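Local coordinates for protein 2-Keto-3-deoxy-(6-phospho-)gluconate aldolase (Thermoproteus tenax, PDB 2R91) that is an aldolase of the dihydrodipicolinate synthetase family, folded as a TIM barrel of parallel strands ringed by helices, at residues I68-S73 and V94-P99; P18-N23 and G252-E257; T155-A160 and S178-F183; A240-E245 and Y263-E268; M1-P6 and K31-V36. All coordinates share one frame; numbering follows the deposited sequence.

Contact 1: I68-S73 and V94-P99; sequences IVQVAS and VASLPP
This contact is the parallel strand pair of a beta-alpha-beta unit in the TIM barrel: strand 67-70, helix 76-88 and strand 93-96, joined by the right-handed crossover usual for this fold. The two strand pieces run in the same direction, 29° apart, with Val69 beside Val94 and Gln70 beside Ala95. Ala95 bridges both ways, its N reaching Val69 O at 2.8 Å while its O takes Val71 N, also at 2.8 Å and nearly along the C=O axis. Where the strands end, a side chain continues the ladder. Gln70 starts with CG anti to its backbone N (chi1 150°) and then bends at chi2, folding its amide back along the strand ends. Its OE1 takes Leu97 N at 3.2 Å, in the carbonyl plane on a lone pair, and Ala72 N at 3.1 Å from above that plane. Two backbone donors therefore grip one buried oxygen and fix the amide's rotation. Just past the strand end, the Val71 side chain crosses that of Val94 obliquely, CG1 4.1 Å from Val94 CB. Beyond the strands, Ala72 CB rests 4.0 Å from Leu97 CB. Ser96 OG donates to Leu97 O at 2.6 Å and is also bonded to Tyr113 of helix 107-120. Strand 35-38 continues the sheet beside Ile68 and strand 125-129 beside Val94; Phe37 and Tyr128 from these strands pack against Gln70 inside the barrel.

Contact 2: P18-N23 and G252-E257; sequences PELFAN and GYEAGE
A surface contact bridged by one water joins the first turns of helix 18-30 to the loop that follows helix 239-251. Direct polar bonding between the two segments is replaced by this water, which donates to Leu20 O at 2.9 Å and to Glu254 O at 2.8 Å while accepting from Asn23 ND2 at 2.9 Å. The same ND2 lies over a face of the Tyr253 ring, 3.4 Å from Tyr253 CG and offset toward the rim. Amide and ring planes stand 82° apart, so the amide meets the ring by its nitrogen end rather than lying flat upon it. In the TIM barrel, helix 18-30 is the first of the outer helices, whereas 252-257 belongs to the C-terminal helical part, after barrel helix 202-213. Gly252 ends helix 239-251 with positive phi, and the chain then runs past Leu20. The two branches of Leu20 divide the work: CD1 settles 3.7 Å from Gly256 CA, and CD2 lies 3.6 Å from Glu254 O. Gly256 N is buried beneath this leucine with no polar partner. Tyr253 OH bonds to His24 and Asn27 of helix 18-30, and Glu254 forms a salt bridge with Arg12.

Contact 3: T155-A160 and S178-F183; sequences TNESLA and SDSLVF. With SO4 (sulfate ion), chain E.
A single carboxylate faces two serine hydroxyls that also lie close to each other, so that Glu157, Ser178 and Ser180 form a compact polar triangle. Ser180 OG donates to the syn lone pair of Glu157 OE1 at 2.9 Å, and Ser178 OG stands 3.2 Å from Glu157 OE2. The hydroxyls themselves, Ser178 OG and Ser180 OG, are 2.8 Å apart. Glu157 reaches them by bending at chi2 (-65°), which curls the acid back over the neighbouring loop. Both loops follow strands of the TIM barrel, 149-154 and 173-176, and each leads into the next outer helix, with Ser158 and Leu181 at the N-cap positions. Asn156 shapes the first of these loops through an Asx turn, its OD1 accepting from Ser158 N at 2.9 Å. Next to these polar groups, Leu181 CD1 packs against two backbone oxygens, 3.5 Å from both Asn156 O and Glu157 O. Thr155 OG1 donates to O1 of a sulfate ion, probably from the crystallisation liquor, at 2.9 Å, though the position of this hydroxyl is less certain; the sulfate is also hydrogen-bonded to Lys153, Tyr128 and Thr42. At the subunit interface, Leu159 meets Leu159 of the third subunit.

Contact 4: A240-E245 and Y263-E268; sequences AAAVYE and YPLDPE
Leu265, in the loop entering helix 267-276, points its forked end at the side of helix 239-251 in the C-terminal helical part after the barrel, and its two methyls settle on different parts of the same helical turn. With CG anti to its carbonyl carbon (chi1 -67°), CD2 comes over Ala241 CB at 3.7 Å. CD1 is directed further along the helix, between Ala242 CA at 3.8 Å and Glu245 CB at 4.0 Å. The leucine thus covers the surface left by two small residues and the root of a longer one. Ala241 CB turns toward the incoming chain and also touches Tyr263 O, at 3.4 Å. Glu245 holds CG anti to its backbone N and then bends at chi2, so only its CB takes part; its acid forms a salt bridge with Arg274. Beside the apolar fork a water ties the two backbones together, donating to Ala241 O and accepting from Leu265 N, both at 2.9 Å. Just beyond, Asp266 N-caps helix 267-276, and Glu269 answers by accepting from Asp266 N, as in a capping box. The second subunit supplies Gln109 to Tyr263 O and Lys112 to the Tyr263 ring, the latter a cation-pi contact. The chemistry is therefore apolar at the centre, with a water meeting the needs of backbone groups that do not bond directly, while Arg274 would favour an ionised Glu245 despite its burial.

Contact 5: M1-P6 and K31-V36; sequences MEIVAP and KGVDVV
Ala5 fits its single methyl against the fork of Val33, lying 3.6 Å from Val33 CG1 with Val33 CG2 slightly further off. On the other face of the sheet, the bridge-paired Val4 and Val35 stand abreast: they point the same way, and both methyls of Val4, CG1 and CG2, rest 4.0 Å from Val35 CB. Ile3 fills a different kind of hollow. Its CB sits 3.6 Å from Gly32 O and its CD1 runs on past the same oxygen, so the isoleucine lies against bare glycine backbone; the turn at Gly32, with phi of 119°, would bring a side chain against the preceding carbonyl. These shapes belong to the first two parallel strands of the TIM barrel, 2-6 and 35-38, joined through helix 18-30. Ala5, Val33 and Val36 face that helix, where Ile28 and Val25 cover them, whereas Val4 and Val35 look into the barrel. At Asp34 the chain is held by a double grip: Ile3 O receives Asp34 N at 2.8 Å and, more weakly, Val35 N, while the carboxylate of Asp34 reaches back, its OD2 taking Ile3 N at 2.9 Å with a nearly straight N-H (169°) on the anti lone pair. Further along, Val35 O accepts Ala5 N at 2.9 Å, nearly along the C=O axis. Asp34 OD2 has a second partner in Arg209 of helix 202-213, whose charge would tend to keep the acid ionised, and Glu2 turns to Tyr175 and Arg66.

How the contacts relate
From the N terminus, contact 5 closes first, bringing strand 2-6 beside strand 35-38 around helix 18-30. Contact 2 opens within that loop, on the same helix, and closes only at 252-257, so the two cross. Nested inside its long span, contact 1 pairs strands 67-70 and 93-96, and contact 3 then joins the loops after strands 149-154 and 173-176. Contact 4 opens before contact 2 closes and ends beyond it; these two cross as well, and they touch where Tyr244 packs against 255-257. Contacts 1 and 5 meet directly, since strands 35-38 and 67-70 are neighbours. Together the five contacts link barrel wall, loops and C-terminal helices.

Contact 1: I68-S73 and V94-P99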
# COMPACT_ATOMS: atom_id res chain seq x y z
N ILE A 68 3.11 -20.46 25.26
CA ILE A 68 2.52 -20.72 23.95
C ILE A 68 3.67 -20.76 22.95
O ILE A 68 4.54 -19.89 22.97
CB ILE A 68 1.52 -19.59 23.54
CG1 ILE A 68 0.34 -19.53 24.52
CG2 ILE A 68 1.05 -19.75 22.07
CD1 ILE A 68 -0.62 -18.27 24.28
N VAL A 69 3.68 -21.76 22.07
CA VAL A 69 4.76 -21.92 21.11
C VAL A 69 4.27 -21.59 19.68
O VAL A 69 3.25 -22.13 19.21
CB VAL A 69 5.40 -23.36 21.16
CG1 VAL A 69 6.57 -23.48 20.19
CG2 VAL A 69 5.86 -23.70 22.59
N GLN A 70 5.00 -20.69 19.03
CA GLN A 70 4.81 -20.30 17.62
C GLN A 70 5.44 -21.38 16.74
O GLN A 70 6.63 -21.60 16.84
CB GLN A 70 5.54 -18.96 17.32
CG GLN A 70 6.04 -18.85 15.77
CD GLN A 70 4.82 -18.62 15.17
OE1 GLN A 70 4.45 -19.08 14.10
NE2 GLN A 70 4.01 -18.04 16.05
N VAL A 71 4.66 -21.99 15.85
CA VAL A 71 5.16 -23.19 15.14
C VAL A 71 5.36 -23.07 13.60
O VAL A 71 5.77 -24.04 12.94
CB VAL A 71 4.26 -24.41 15.46
CG1 VAL A 71 4.20 -24.67 16.97
CG2 VAL A 71 2.84 -24.24 14.85
N ALA A 72 5.09 -21.89 13.02
CA ALA A 72 5.06 -21.81 11.57
C ALA A 72 6.37 -22.26 10.91
O ALA A 72 7.45 -21.96 11.40
CB ALA A 72 4.74 -20.40 11.09
N SER A 73 6.24 -22.91 9.78
CA SER A 73 7.38 -23.23 8.93
C SER A 73 6.91 -23.22 7.50
O SER A 73 5.77 -23.58 7.23
CB SER A 73 7.93 -24.62 9.26
OG SER A 73 9.00 -24.92 8.38
N VAL A 94 -0.58 -23.72 21.02
CA VAL A 94 0.40 -23.38 19.97
C VAL A 94 -0.19 -22.27 19.11
O VAL A 94 -1.41 -22.11 19.07
CB VAL A 94 0.72 -24.58 19.05
CG1 VAL A 94 1.51 -25.67 19.86
CG2 VAL A 94 -0.56 -25.16 18.46
N ALA A 95 0.66 -21.50 18.43
CA ALA A 95 0.20 -20.44 17.54
C ALA A 95 0.89 -20.61 16.21
O ALA A 95 1.97 -21.20 16.15
CB ALA A 95 0.52 -19.06 18.13
N SER A 96 0.31 -20.08 15.15
CA SER A 96 1.03 -20.01 13.87
C SER A 96 0.72 -18.74 13.10
O SER A 96 -0.44 -18.31 13.00
CB SER A 96 0.73 -21.24 12.96
OG SER A 96 1.60 -21.21 11.83
N LEU A 97 1.77 -18.14 12.54
CA LEU A 97 1.63 -17.22 11.43
C LEU A 97 0.88 -17.98 10.34
O LEU A 97 1.01 -19.21 10.23
CB LEU A 97 3.01 -16.84 10.90
CG LEU A 97 3.93 -16.03 11.83
CD1 LEU A 97 5.39 -16.04 11.37
CD2 LEU A 97 3.44 -14.56 11.93
N PRO A 98 0.15 -17.23 9.48
CA PRO A 98 -0.28 -17.83 8.22
C PRO A 98 0.96 -18.09 7.36
O PRO A 98 1.99 -17.45 7.55
CB PRO A 98 -1.09 -16.70 7.55
CG PRO A 98 -1.43 -15.69 8.67
CD PRO A 98 -0.25 -15.82 9.62
N PRO A 99 0.85 -18.99 6.38
CA PRO A 99 1.97 -19.12 5.43
C PRO A 99 2.42 -17.73 4.94
O PRO A 99 1.58 -16.92 4.53
CB PRO A 99 1.34 -19.92 4.27
CG PRO A 99 0.35 -20.89 5.05
CD PRO A 99 -0.26 -19.92 6.11

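Contact 2: P18-N23 and G252-E257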
# COMPACT_ATOMS: atom_id res chain seq x y z
N PRO A 18 20.68 -21.35 26.67
CA PRO A 18 19.50 -21.55 27.50
C PRO A 18 19.68 -20.99 28.90
O PRO A 18 18.71 -20.76 29.59
CB PRO A 18 19.34 -23.08 27.52
CG PRO A 18 20.71 -23.61 27.29
CD PRO A 18 21.47 -22.59 26.51
N GLU A 19 20.92 -20.73 29.31
CA GLU A 19 21.12 -20.11 30.61
C GLU A 19 20.73 -18.63 30.55
O GLU A 19 20.03 -18.13 31.43
CB GLU A 19 22.56 -20.26 31.11
CG GLU A 19 22.92 -21.69 31.57
CD GLU A 19 23.16 -22.66 30.41
OE1 GLU A 19 22.43 -23.69 30.33
OE2 GLU A 19 24.07 -22.39 29.58
N LEU A 20 21.20 -17.93 29.53
CA LEU A 20 20.74 -16.53 29.31
C LEU A 20 19.20 -16.50 29.20
O LEU A 20 18.55 -15.68 29.83
CB LEU A 20 21.38 -15.92 28.08
CG LEU A 20 22.87 -15.65 28.13
CD1 LEU A 20 23.30 -15.05 26.80
CD2 LEU A 20 23.23 -14.73 29.33
N PHE A 21 18.64 -17.43 28.43
CA PHE A 21 17.19 -17.47 28.19
C PHE A 21 16.37 -17.68 29.47
O PHE A 21 15.37 -16.99 29.71
CB PHE A 21 16.87 -18.55 27.15
CG PHE A 21 15.43 -18.60 26.74
CD1 PHE A 21 14.94 -17.75 25.76
CD2 PHE A 21 14.56 -19.51 27.34
CE1 PHE A 21 13.60 -17.78 25.38
CE2 PHE A 21 13.22 -19.56 26.97
CZ PHE A 21 12.74 -18.69 25.97
N ALA A 22 16.81 -18.63 30.29
CA ALA A 22 16.13 -18.96 31.54
C ALA A 22 16.19 -17.83 32.54
O ALA A 22 15.21 -17.59 33.21
CB ALA A 22 16.76 -20.25 32.19
N ASN A 23 17.34 -17.19 32.67
CA ASN A 23 17.48 -16.07 33.57
C ASN A 23 16.49 -14.97 33.15
O ASN A 23 15.75 -14.44 33.97
CB ASN A 23 18.91 -15.51 33.53
CG ASN A 23 19.08 -14.24 34.37
OD1 ASN A 23 19.08 -14.29 35.60
ND2 ASN A 23 19.23 -13.09 33.69
N GLY A 252 19.32 -4.94 33.32
CA GLY A 252 20.64 -5.01 33.95
C GLY A 252 21.33 -6.37 33.93
O GLY A 252 22.17 -6.65 34.80
N TYR A 253 21.01 -7.21 32.95
CA TYR A 253 21.74 -8.47 32.77
C TYR A 253 21.98 -8.70 31.29
O TYR A 253 21.34 -8.05 30.43
CB TYR A 253 21.00 -9.67 33.41
CG TYR A 253 19.56 -9.81 32.99
CD1 TYR A 253 19.20 -10.20 31.70
CD2 TYR A 253 18.54 -9.56 33.90
CE1 TYR A 253 17.83 -10.31 31.31
CE2 TYR A 253 17.20 -9.69 33.56
CZ TYR A 253 16.87 -10.05 32.25
OH TYR A 253 15.54 -10.15 31.96
N GLU A 254 22.87 -9.64 30.98
CA GLU A 254 23.20 -9.95 29.60
C GLU A 254 22.03 -10.63 28.92
O GLU A 254 21.44 -11.56 29.47
CB GLU A 254 24.44 -10.84 29.51
CG GLU A 254 25.77 -10.11 29.73
CD GLU A 254 26.99 -11.02 29.44
OE1 GLU A 254 26.78 -12.24 29.18
OE2 GLU A 254 28.15 -10.52 29.47
N ALA A 255 21.68 -10.16 27.73
CA ALA A 255 20.48 -10.65 27.05
C ALA A 255 20.82 -11.49 25.83
O ALA A 255 19.93 -11.89 25.10
CB ALA A 255 19.61 -9.46 26.61
N GLY A 256 22.11 -11.70 25.57
CA GLY A 256 22.53 -12.40 24.34
C GLY A 256 22.31 -11.52 23.11
O GLY A 256 22.24 -10.29 23.23
N GLU A 257 22.14 -12.17 21.96
CA GLU A 257 22.23 -11.53 20.64
C GLU A 257 21.27 -12.20 19.70
O GLU A 257 20.94 -13.39 19.90
CB GLU A 257 23.61 -11.77 20.03
CG GLU A 257 24.74 -11.12 20.71
CD GLU A 257 26.01 -11.28 19.91
OE1 GLU A 257 26.26 -12.39 19.38
OE2 GLU A 257 26.73 -10.26 19.78
O HOH W 1 19.87 -13.40 30.92

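Contact 3: T155-A160 and S178-F183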
# COMPACT_ATOMS: atom_id res chain seq x y z
N THR A 155 -0.77 -8.68 15.60
CA THR A 155 0.29 -7.67 15.67
C THR A 155 -0.05 -6.70 14.57
O THR A 155 0.25 -6.92 13.41
CB THR A 155 1.74 -8.26 15.55
OG1 THR A 155 1.99 -9.08 16.70
CG2 THR A 155 2.77 -7.12 15.58
N ASN A 156 -0.73 -5.61 14.95
CA ASN A 156 -1.50 -4.82 14.01
C ASN A 156 -1.77 -3.44 14.61
O ASN A 156 -2.20 -3.35 15.77
CB ASN A 156 -2.84 -5.54 13.78
CG ASN A 156 -3.53 -5.10 12.50
OD1 ASN A 156 -3.60 -3.91 12.17
ND2 ASN A 156 -4.02 -6.08 11.75
N GLU A 157 -1.55 -2.37 13.83
CA GLU A 157 -1.84 -1.01 14.31
C GLU A 157 -3.34 -0.70 14.35
O GLU A 157 -3.76 0.25 15.00
CB GLU A 157 -1.14 0.06 13.44
CG GLU A 157 0.39 0.04 13.49
CD GLU A 157 1.01 0.39 14.85
OE1 GLU A 157 0.46 1.22 15.65
OE2 GLU A 157 2.11 -0.17 15.11
N SER A 158 -4.14 -1.50 13.64
CA SER A 158 -5.59 -1.27 13.64
C SER A 158 -6.30 -1.98 14.82
O SER A 158 -6.54 -3.19 14.78
CB SER A 158 -6.17 -1.67 12.29
OG SER A 158 -7.58 -1.71 12.35
N LEU A 159 -6.63 -1.24 15.88
CA LEU A 159 -7.30 -1.84 17.04
C LEU A 159 -8.65 -2.43 16.66
O LEU A 159 -9.07 -3.46 17.20
CB LEU A 159 -7.46 -0.81 18.16
CG LEU A 159 -7.91 -1.38 19.51
CD1 LEU A 159 -6.88 -2.42 20.04
CD2 LEU A 159 -8.10 -0.20 20.56
N ALA A 160 -9.34 -1.80 15.71
CA ALA A 160 -10.64 -2.32 15.25
C ALA A 160 -10.49 -3.70 14.60
O ALA A 160 -11.31 -4.55 14.76
CB ALA A 160 -11.28 -1.35 14.28
N SER A 178 0.81 -4.87 19.18
CA SER A 178 1.48 -3.59 18.93
C SER A 178 1.86 -2.89 20.26
O SER A 178 1.01 -2.72 21.14
CB SER A 178 0.61 -2.69 18.04
OG SER A 178 1.20 -1.38 17.93
N ASP A 179 3.14 -2.57 20.43
CA ASP A 179 3.58 -1.83 21.63
C ASP A 179 2.85 -0.49 21.80
O ASP A 179 2.67 0.00 22.92
CB ASP A 179 5.06 -1.55 21.54
CG ASP A 179 5.91 -2.81 21.77
OD1 ASP A 179 5.94 -3.31 22.90
OD2 ASP A 179 6.49 -3.29 20.80
N SER A 180 2.44 0.10 20.68
CA SER A 180 1.76 1.41 20.74
C SER A 180 0.32 1.29 21.21
O SER A 180 -0.36 2.31 21.45
CB SER A 180 1.82 2.04 19.36
OG SER A 180 0.90 1.33 18.54
N LEU A 181 -0.19 0.06 21.33
CA LEU A 181 -1.59 -0.20 21.72
C LEU A 181 -1.80 -0.94 23.06
O LEU A 181 -2.89 -1.47 23.32
CB LEU A 181 -2.37 -0.92 20.60
CG LEU A 181 -2.59 -0.14 19.29
CD1 LEU A 181 -3.18 -1.03 18.18
CD2 LEU A 181 -3.51 1.10 19.58
N VAL A 182 -0.78 -0.99 23.91
CA VAL A 182 -0.92 -1.67 25.21
C VAL A 182 -2.02 -1.05 26.08
O VAL A 182 -2.95 -1.71 26.55
CB VAL A 182 0.41 -1.70 25.97
CG1 VAL A 182 0.21 -2.20 27.41
CG2 VAL A 182 1.44 -2.64 25.21
N PHE A 183 -1.89 0.25 26.30
CA PHE A 183 -2.92 1.03 26.98
C PHE A 183 -4.30 0.79 26.37
O PHE A 183 -5.23 0.35 27.05
CB PHE A 183 -2.48 2.51 26.98
CG PHE A 183 -3.59 3.50 27.16
CD1 PHE A 183 -4.54 3.34 28.16
CD2 PHE A 183 -3.63 4.64 26.36
CE1 PHE A 183 -5.58 4.29 28.34
CE2 PHE A 183 -4.65 5.61 26.53
CZ PHE A 183 -5.60 5.44 27.50
S SO4 E . 5.80 -9.92 17.97
O1 SO4 E . 4.67 -10.07 17.02
O2 SO4 E . 5.19 -9.28 19.16
O3 SO4 E . 6.59 -11.10 18.26
O4 SO4 E . 6.84 -9.00 17.45

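Contact 4: A240-E245 and Y263-E268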
# COMPACT_ATOMS: atom_id res chain seq x y z
N ALA A 240 14.52 -4.99 15.97
CA ALA A 240 14.62 -6.42 16.40
C ALA A 240 15.93 -6.67 17.14
O ALA A 240 15.94 -7.30 18.21
CB ALA A 240 14.47 -7.36 15.18
N ALA A 241 17.03 -6.11 16.64
CA ALA A 241 18.31 -6.15 17.37
C ALA A 241 18.34 -5.28 18.63
O ALA A 241 18.95 -5.64 19.66
CB ALA A 241 19.47 -5.78 16.44
N ALA A 242 17.68 -4.12 18.57
CA ALA A 242 17.67 -3.20 19.70
C ALA A 242 16.95 -3.75 20.94
O ALA A 242 17.32 -3.42 22.07
CB ALA A 242 17.05 -1.79 19.26
N VAL A 243 15.96 -4.63 20.74
CA VAL A 243 15.20 -5.20 21.85
C VAL A 243 16.16 -5.81 22.89
O VAL A 243 15.97 -5.65 24.11
CB VAL A 243 14.15 -6.26 21.35
CG1 VAL A 243 13.54 -7.06 22.53
CG2 VAL A 243 13.04 -5.62 20.54
N TYR A 244 17.21 -6.48 22.40
CA TYR A 244 18.19 -7.15 23.26
C TYR A 244 18.96 -6.14 24.10
O TYR A 244 19.18 -6.34 25.31
CB TYR A 244 19.22 -7.89 22.41
CG TYR A 244 18.72 -9.10 21.68
CD1 TYR A 244 18.98 -10.40 22.17
CD2 TYR A 244 18.01 -8.97 20.46
CE1 TYR A 244 18.52 -11.54 21.48
CE2 TYR A 244 17.53 -10.09 19.77
CZ TYR A 244 17.83 -11.38 20.28
OH TYR A 244 17.38 -12.50 19.58
N GLU A 245 19.38 -5.04 23.46
CA GLU A 245 20.10 -3.99 24.20
C GLU A 245 19.18 -3.29 25.21
O GLU A 245 19.61 -2.95 26.32
CB GLU A 245 20.80 -3.01 23.25
CG GLU A 245 21.59 -1.88 23.94
CD GLU A 245 22.79 -2.40 24.74
OE1 GLU A 245 23.20 -3.55 24.52
OE2 GLU A 245 23.29 -1.67 25.62
N TYR A 263 21.49 -8.97 12.37
CA TYR A 263 22.78 -8.87 13.05
C TYR A 263 22.66 -8.10 14.35
O TYR A 263 21.90 -7.13 14.43
CB TYR A 263 23.83 -8.19 12.16
CG TYR A 263 24.03 -8.94 10.87
CD1 TYR A 263 24.89 -10.07 10.82
CD2 TYR A 263 23.36 -8.57 9.72
CE1 TYR A 263 25.06 -10.79 9.65
CE2 TYR A 263 23.54 -9.29 8.53
CZ TYR A 263 24.40 -10.40 8.53
OH TYR A 263 24.57 -11.11 7.38
N PRO A 264 23.41 -8.53 15.39
CA PRO A 264 23.51 -7.81 16.65
C PRO A 264 23.89 -6.34 16.40
O PRO A 264 24.57 -6.03 15.39
CB PRO A 264 24.66 -8.54 17.36
CG PRO A 264 24.58 -9.93 16.85
CD PRO A 264 24.22 -9.77 15.41
N LEU A 265 23.44 -5.46 17.28
CA LEU A 265 23.86 -4.06 17.27
C LEU A 265 25.35 -4.00 17.50
O LEU A 265 25.90 -4.80 18.29
CB LEU A 265 23.20 -3.26 18.40
CG LEU A 265 21.69 -3.03 18.37
CD1 LEU A 265 21.29 -2.01 19.45
CD2 LEU A 265 21.21 -2.58 16.97
N ASP A 266 26.00 -3.06 16.84
CA ASP A 266 27.41 -2.86 17.03
C ASP A 266 27.65 -1.94 18.24
O ASP A 266 26.71 -1.43 18.84
CB ASP A 266 28.14 -2.44 15.73
CG ASP A 266 27.76 -1.05 15.21
OD1 ASP A 266 27.41 -0.16 16.01
OD2 ASP A 266 27.84 -0.84 13.97
N PRO A 267 28.91 -1.78 18.65
CA PRO A 267 29.16 -0.98 19.86
C PRO A 267 28.66 0.45 19.75
O PRO A 267 28.15 0.99 20.73
CB PRO A 267 30.68 -1.01 19.97
CG PRO A 267 31.05 -2.32 19.32
CD PRO A 267 30.15 -2.35 18.11
N GLU A 268 28.80 1.05 18.58
CA GLU A 268 28.41 2.44 18.39
C GLU A 268 26.88 2.58 18.48
O GLU A 268 26.38 3.54 19.04
CB GLU A 268 28.90 2.98 17.05
CG GLU A 268 30.46 3.11 16.88
CD GLU A 268 31.23 1.76 16.67
OE1 GLU A 268 30.65 0.73 16.21
OE2 GLU A 268 32.46 1.77 16.98
O HOH W 2 21.64 -6.56 19.33

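Contact 5: M1-P6 and K31-V36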
# COMPACT_ATOMS: atom_id res chain seq x y z
N MET A 1 -6.70 -9.55 32.73
CA MET A 1 -6.08 -9.44 31.36
C MET A 1 -4.59 -9.71 31.45
O MET A 1 -3.93 -9.32 32.42
CB MET A 1 -6.35 -8.05 30.74
CG MET A 1 -7.86 -7.79 30.50
SD MET A 1 -8.17 -6.10 29.90
CE MET A 1 -7.77 -5.15 31.35
N GLU A 2 -4.07 -10.43 30.45
CA GLU A 2 -2.72 -10.98 30.49
C GLU A 2 -1.66 -10.14 29.80
O GLU A 2 -1.93 -9.50 28.80
CB GLU A 2 -2.73 -12.39 29.86
CG GLU A 2 -3.51 -13.39 30.75
CD GLU A 2 -3.94 -14.64 30.00
OE1 GLU A 2 -3.82 -14.69 28.76
OE2 GLU A 2 -4.38 -15.60 30.66
N ILE A 3 -0.47 -10.16 30.37
CA ILE A 3 0.71 -9.65 29.72
C ILE A 3 1.44 -10.88 29.17
O ILE A 3 1.88 -11.76 29.94
CB ILE A 3 1.58 -8.88 30.70
CG1 ILE A 3 0.82 -7.61 31.14
CG2 ILE A 3 2.94 -8.51 30.03
CD1 ILE A 3 1.43 -6.81 32.31
N VAL A 4 1.52 -10.96 27.85
CA VAL A 4 2.20 -12.10 27.21
C VAL A 4 3.49 -11.58 26.60
O VAL A 4 3.49 -10.59 25.86
CB VAL A 4 1.32 -12.72 26.10
CG1 VAL A 4 2.01 -13.96 25.45
CG2 VAL A 4 -0.09 -13.05 26.58
N ALA A 5 4.61 -12.20 26.93
CA ALA A 5 5.87 -11.76 26.36
C ALA A 5 6.25 -12.59 25.12
O ALA A 5 6.45 -13.79 25.23
CB ALA A 5 6.96 -11.84 27.39
N PRO A 6 6.38 -11.93 23.94
CA PRO A 6 6.95 -12.60 22.77
C PRO A 6 8.45 -12.53 23.00
O PRO A 6 9.13 -11.55 22.63
CB PRO A 6 6.46 -11.73 21.58
CG PRO A 6 6.43 -10.28 22.19
CD PRO A 6 6.10 -10.48 23.69
N LYS A 31 8.17 -10.02 37.13
CA LYS A 31 7.81 -8.62 37.03
C LYS A 31 6.49 -8.39 36.33
O LYS A 31 6.19 -7.27 35.94
CB LYS A 31 8.93 -7.84 36.33
CG LYS A 31 10.17 -7.73 37.19
CD LYS A 31 11.18 -6.76 36.65
CE LYS A 31 12.42 -6.77 37.50
NZ LYS A 31 13.38 -5.73 37.07
N GLY A 32 5.68 -9.45 36.19
CA GLY A 32 4.33 -9.28 35.67
C GLY A 32 3.95 -10.00 34.37
O GLY A 32 2.79 -9.97 33.95
N VAL A 33 4.91 -10.62 33.70
CA VAL A 33 4.58 -11.40 32.51
C VAL A 33 3.84 -12.67 32.96
O VAL A 33 4.35 -13.43 33.79
CB VAL A 33 5.82 -11.77 31.66
CG1 VAL A 33 5.43 -12.69 30.48
CG2 VAL A 33 6.51 -10.48 31.14
N ASP A 34 2.65 -12.87 32.40
CA ASP A 34 1.78 -14.00 32.74
C ASP A 34 2.08 -15.25 31.89
O ASP A 34 1.96 -16.38 32.38
CB ASP A 34 0.32 -13.62 32.54
CG ASP A 34 -0.12 -12.47 33.46
OD1 ASP A 34 0.01 -12.65 34.70
OD2 ASP A 34 -0.54 -11.39 32.96
N VAL A 35 2.40 -15.03 30.62
CA VAL A 35 2.50 -16.12 29.63
C VAL A 35 3.74 -15.81 28.77
O VAL A 35 3.99 -14.65 28.45
CB VAL A 35 1.26 -16.16 28.69
CG1 VAL A 35 1.37 -17.31 27.61
CG2 VAL A 35 -0.10 -16.31 29.47
N VAL A 36 4.52 -16.84 28.43
CA VAL A 36 5.66 -16.70 27.56
C VAL A 36 5.26 -17.21 26.17
O VAL A 36 4.80 -18.35 26.03
CB VAL A 36 6.89 -17.49 28.12
CG1 VAL A 36 8.03 -17.59 27.10
CG2 VAL A 36 7.34 -16.86 29.43